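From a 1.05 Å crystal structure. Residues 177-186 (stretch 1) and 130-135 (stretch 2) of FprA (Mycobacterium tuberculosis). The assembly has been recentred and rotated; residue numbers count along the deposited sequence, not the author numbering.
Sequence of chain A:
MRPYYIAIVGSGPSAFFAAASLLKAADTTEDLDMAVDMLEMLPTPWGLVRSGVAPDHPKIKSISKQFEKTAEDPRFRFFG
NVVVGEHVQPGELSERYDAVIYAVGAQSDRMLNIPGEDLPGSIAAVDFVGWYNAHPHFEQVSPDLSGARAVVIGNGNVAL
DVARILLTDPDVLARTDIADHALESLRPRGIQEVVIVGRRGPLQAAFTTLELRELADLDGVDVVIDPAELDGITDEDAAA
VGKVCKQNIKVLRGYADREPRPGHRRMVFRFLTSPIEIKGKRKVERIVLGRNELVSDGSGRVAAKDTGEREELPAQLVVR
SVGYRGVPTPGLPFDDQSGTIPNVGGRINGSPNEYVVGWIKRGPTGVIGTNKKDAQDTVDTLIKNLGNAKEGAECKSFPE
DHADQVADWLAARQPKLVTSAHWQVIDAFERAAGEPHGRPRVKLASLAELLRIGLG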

# COMPACT_ATOMS: atom_id res chain seq x y z
N ASP A 177 -7.19 14.02 6.71
CA ASP A 177 -5.94 13.79 7.41
C ASP A 177 -4.73 13.77 6.51
O ASP A 177 -3.67 13.30 6.90
CB ASP A 177 -6.02 12.52 8.28
CG ASP A 177 -6.06 11.26 7.50
OD1 ASP A 177 -5.97 11.27 6.25
OD2 ASP A 177 -6.15 10.18 8.16
N ILE A 178 -4.84 14.36 5.32
CA ILE A 178 -3.69 14.53 4.44
C ILE A 178 -2.56 15.23 5.18
O ILE A 178 -2.79 16.09 6.04
CB ILE A 178 -4.12 15.33 3.17
CG1 ILE A 178 -3.07 15.23 2.07
CG2 ILE A 178 -4.47 16.78 3.54
CD1 ILE A 178 -3.58 15.76 0.74
N ALA A 179 -1.33 14.92 4.80
CA ALA A 179 -0.18 15.59 5.37
C ALA A 179 -0.26 17.10 5.15
O ALA A 179 -0.53 17.57 4.03
CB ALA A 179 1.07 15.08 4.71
N ASP A 180 0.09 17.86 6.17
CA ASP A 180 0.11 19.31 6.03
C ASP A 180 1.07 19.75 4.94
O ASP A 180 0.76 20.71 4.21
CB ASP A 180 0.48 19.98 7.34
CG ASP A 180 -0.67 20.16 8.28
OD1 ASP A 180 -1.84 20.00 7.88
OD2 ASP A 180 -0.43 20.58 9.44
N HIS A 181 2.21 19.09 4.76
CA HIS A 181 3.13 19.52 3.73
C HIS A 181 2.56 19.35 2.32
O HIS A 181 2.86 20.11 1.40
CB HIS A 181 4.51 18.84 3.94
CG HIS A 181 4.50 17.32 4.00
ND1 HIS A 181 5.10 16.60 5.02
CD2 HIS A 181 4.05 16.40 3.11
CE1 HIS A 181 5.00 15.30 4.76
NE2 HIS A 181 4.37 15.15 3.61
N ALA A 182 1.73 18.32 2.15
CA ALA A 182 1.09 18.08 0.87
C ALA A 182 -0.01 19.10 0.65
O ALA A 182 -0.14 19.64 -0.44
CB ALA A 182 0.56 16.67 0.80
N LEU A 183 -0.81 19.35 1.68
CA LEU A 183 -1.87 20.33 1.56
C LEU A 183 -1.24 21.66 1.14
O LEU A 183 -1.77 22.36 0.26
CB LEU A 183 -2.66 20.39 2.89
CG LEU A 183 -3.84 21.32 2.97
CD1 LEU A 183 -4.90 20.94 1.96
CD2 LEU A 183 -4.37 21.22 4.38
N GLU A 184 -0.11 22.05 1.73
CA GLU A 184 0.53 23.31 1.39
C GLU A 184 0.91 23.36 -0.09
O GLU A 184 0.69 24.39 -0.76
CB GLU A 184 1.75 23.49 2.25
CG GLU A 184 1.43 23.77 3.71
CD GLU A 184 2.66 23.80 4.61
OE1 GLU A 184 3.68 23.16 4.28
OE2 GLU A 184 2.61 24.48 5.66
N SER A 185 1.46 22.26 -0.62
CA SER A 185 1.84 22.21 -2.03
C SER A 185 0.67 22.17 -2.99
O SER A 185 0.82 22.57 -4.15
CB SER A 185 2.71 21.00 -2.27
OG SER A 185 3.91 21.12 -1.55
N LEU A 186 -0.45 21.67 -2.52
CA LEU A 186 -1.64 21.53 -3.32
C LEU A 186 -2.49 22.79 -3.34
O LEU A 186 -3.30 22.97 -4.27
CB LEU A 186 -2.48 20.35 -2.84
CG LEU A 186 -1.85 18.99 -3.12
CD1 LEU A 186 -2.52 17.94 -2.29
CD2 LEU A 186 -1.91 18.66 -4.63
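Stretch 2, residues 130-135: GWYNAH

The H181 side chain both stacks on W131 and bonds to its backbone. The H181 ring lies offset over the five-membered ring of W131, with centroids 4.2 Å apart and planes at 21°. At the H181 ring edge, NE2 donates a hydrogen bond to W131 O at 2.7 Å. The CA-to-CB bond of H181 points sideways, but the p rotamer (chi1 55°) brings the ring nearer.

Stretch 2 is the end of a helix, residues 130-132, followed by a turn. N133 is the first residue to leave helical phi/psi, and A134 has positive phi (63°). W131 O also accepts the bond from A134 N, at 3.2 Å.

Stretch 1 enters as a loop and becomes a helix at D180, with A179 as N-cap. A179 N donates to Y132 O at 2.8 Å and 174°. The CA atoms of A179 and A134 are 5.0 Å apart, those of A182 and Y132 5.2 Å. The register runs in opposite directions.

Alanines lie at these close points. A179 CB meets A134 CB at 3.8 Å. A182 CB lies over the W131 six-membered ring, 3.9 Å from its centroid, and 3.8 Å from Y132 CB. S185 OG is at the edge of the indole, 3.8 Å from W131 CZ2.

Two waters link N133 OD1 to D177, one through D177 O and one through D177 OD1.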

# COMPACT_ATOMS: atom_id res chain seq x y z
N GLY A 130 3.09 8.00 -0.04
CA GLY A 130 3.73 8.09 1.25
C GLY A 130 3.88 9.54 1.70
O GLY A 130 3.68 9.87 2.86
N TRP A 131 4.26 10.40 0.76
CA TRP A 131 4.41 11.80 1.07
C TRP A 131 3.08 12.45 1.46
O TRP A 131 3.00 13.12 2.49
CB TRP A 131 5.07 12.50 -0.12
CG TRP A 131 5.19 13.98 0.01
CD1 TRP A 131 6.08 14.69 0.76
CD2 TRP A 131 4.39 14.93 -0.65
NE1 TRP A 131 5.88 16.03 0.59
CE2 TRP A 131 4.85 16.21 -0.29
CE3 TRP A 131 3.35 14.84 -1.56
CZ2 TRP A 131 4.27 17.38 -0.79
CZ3 TRP A 131 2.78 15.99 -2.06
CH2 TRP A 131 3.24 17.23 -1.67
N TYR A 132 2.03 12.23 0.67
CA TYR A 132 0.79 12.89 1.01
C TYR A 132 0.10 12.30 2.23
O TYR A 132 -0.74 12.96 2.83
CB TYR A 132 -0.16 13.08 -0.17
CG TYR A 132 -0.84 11.90 -0.82
CD1 TYR A 132 -1.65 11.04 -0.13
CD2 TYR A 132 -0.72 11.71 -2.19
CE1 TYR A 132 -2.34 10.01 -0.80
CE2 TYR A 132 -1.41 10.71 -2.85
CZ TYR A 132 -2.23 9.86 -2.16
OH TYR A 132 -2.91 8.89 -2.86
N ASN A 133 0.47 11.08 2.60
CA ASN A 133 -0.07 10.46 3.79
C ASN A 133 0.86 10.54 5.01
O ASN A 133 0.61 9.88 6.02
CB ASN A 133 -0.52 9.02 3.54
CG ASN A 133 -1.92 8.91 3.01
OD1 ASN A 133 -2.77 9.79 3.27
ND2 ASN A 133 -2.20 7.81 2.33
N ALA A 134 1.88 11.37 4.93
CA ALA A 134 2.75 11.66 6.08
C ALA A 134 3.50 10.43 6.58
O ALA A 134 3.81 10.32 7.76
CB ALA A 134 2.00 12.33 7.22
N HIS A 135 3.84 9.51 5.68
CA HIS A 135 4.70 8.40 6.04
C HIS A 135 6.11 8.97 6.25
O HIS A 135 6.62 9.67 5.39
CB HIS A 135 4.71 7.39 4.90
CG HIS A 135 5.45 6.13 5.19
ND1 HIS A 135 6.77 6.11 5.57
CD2 HIS A 135 5.02 4.84 5.15
CE1 HIS A 135 7.11 4.85 5.75
NE2 HIS A 135 6.09 4.05 5.49
O HOH W 1 -2.46 11.11 5.79
O HOH W 2 -4.86 9.06 5.06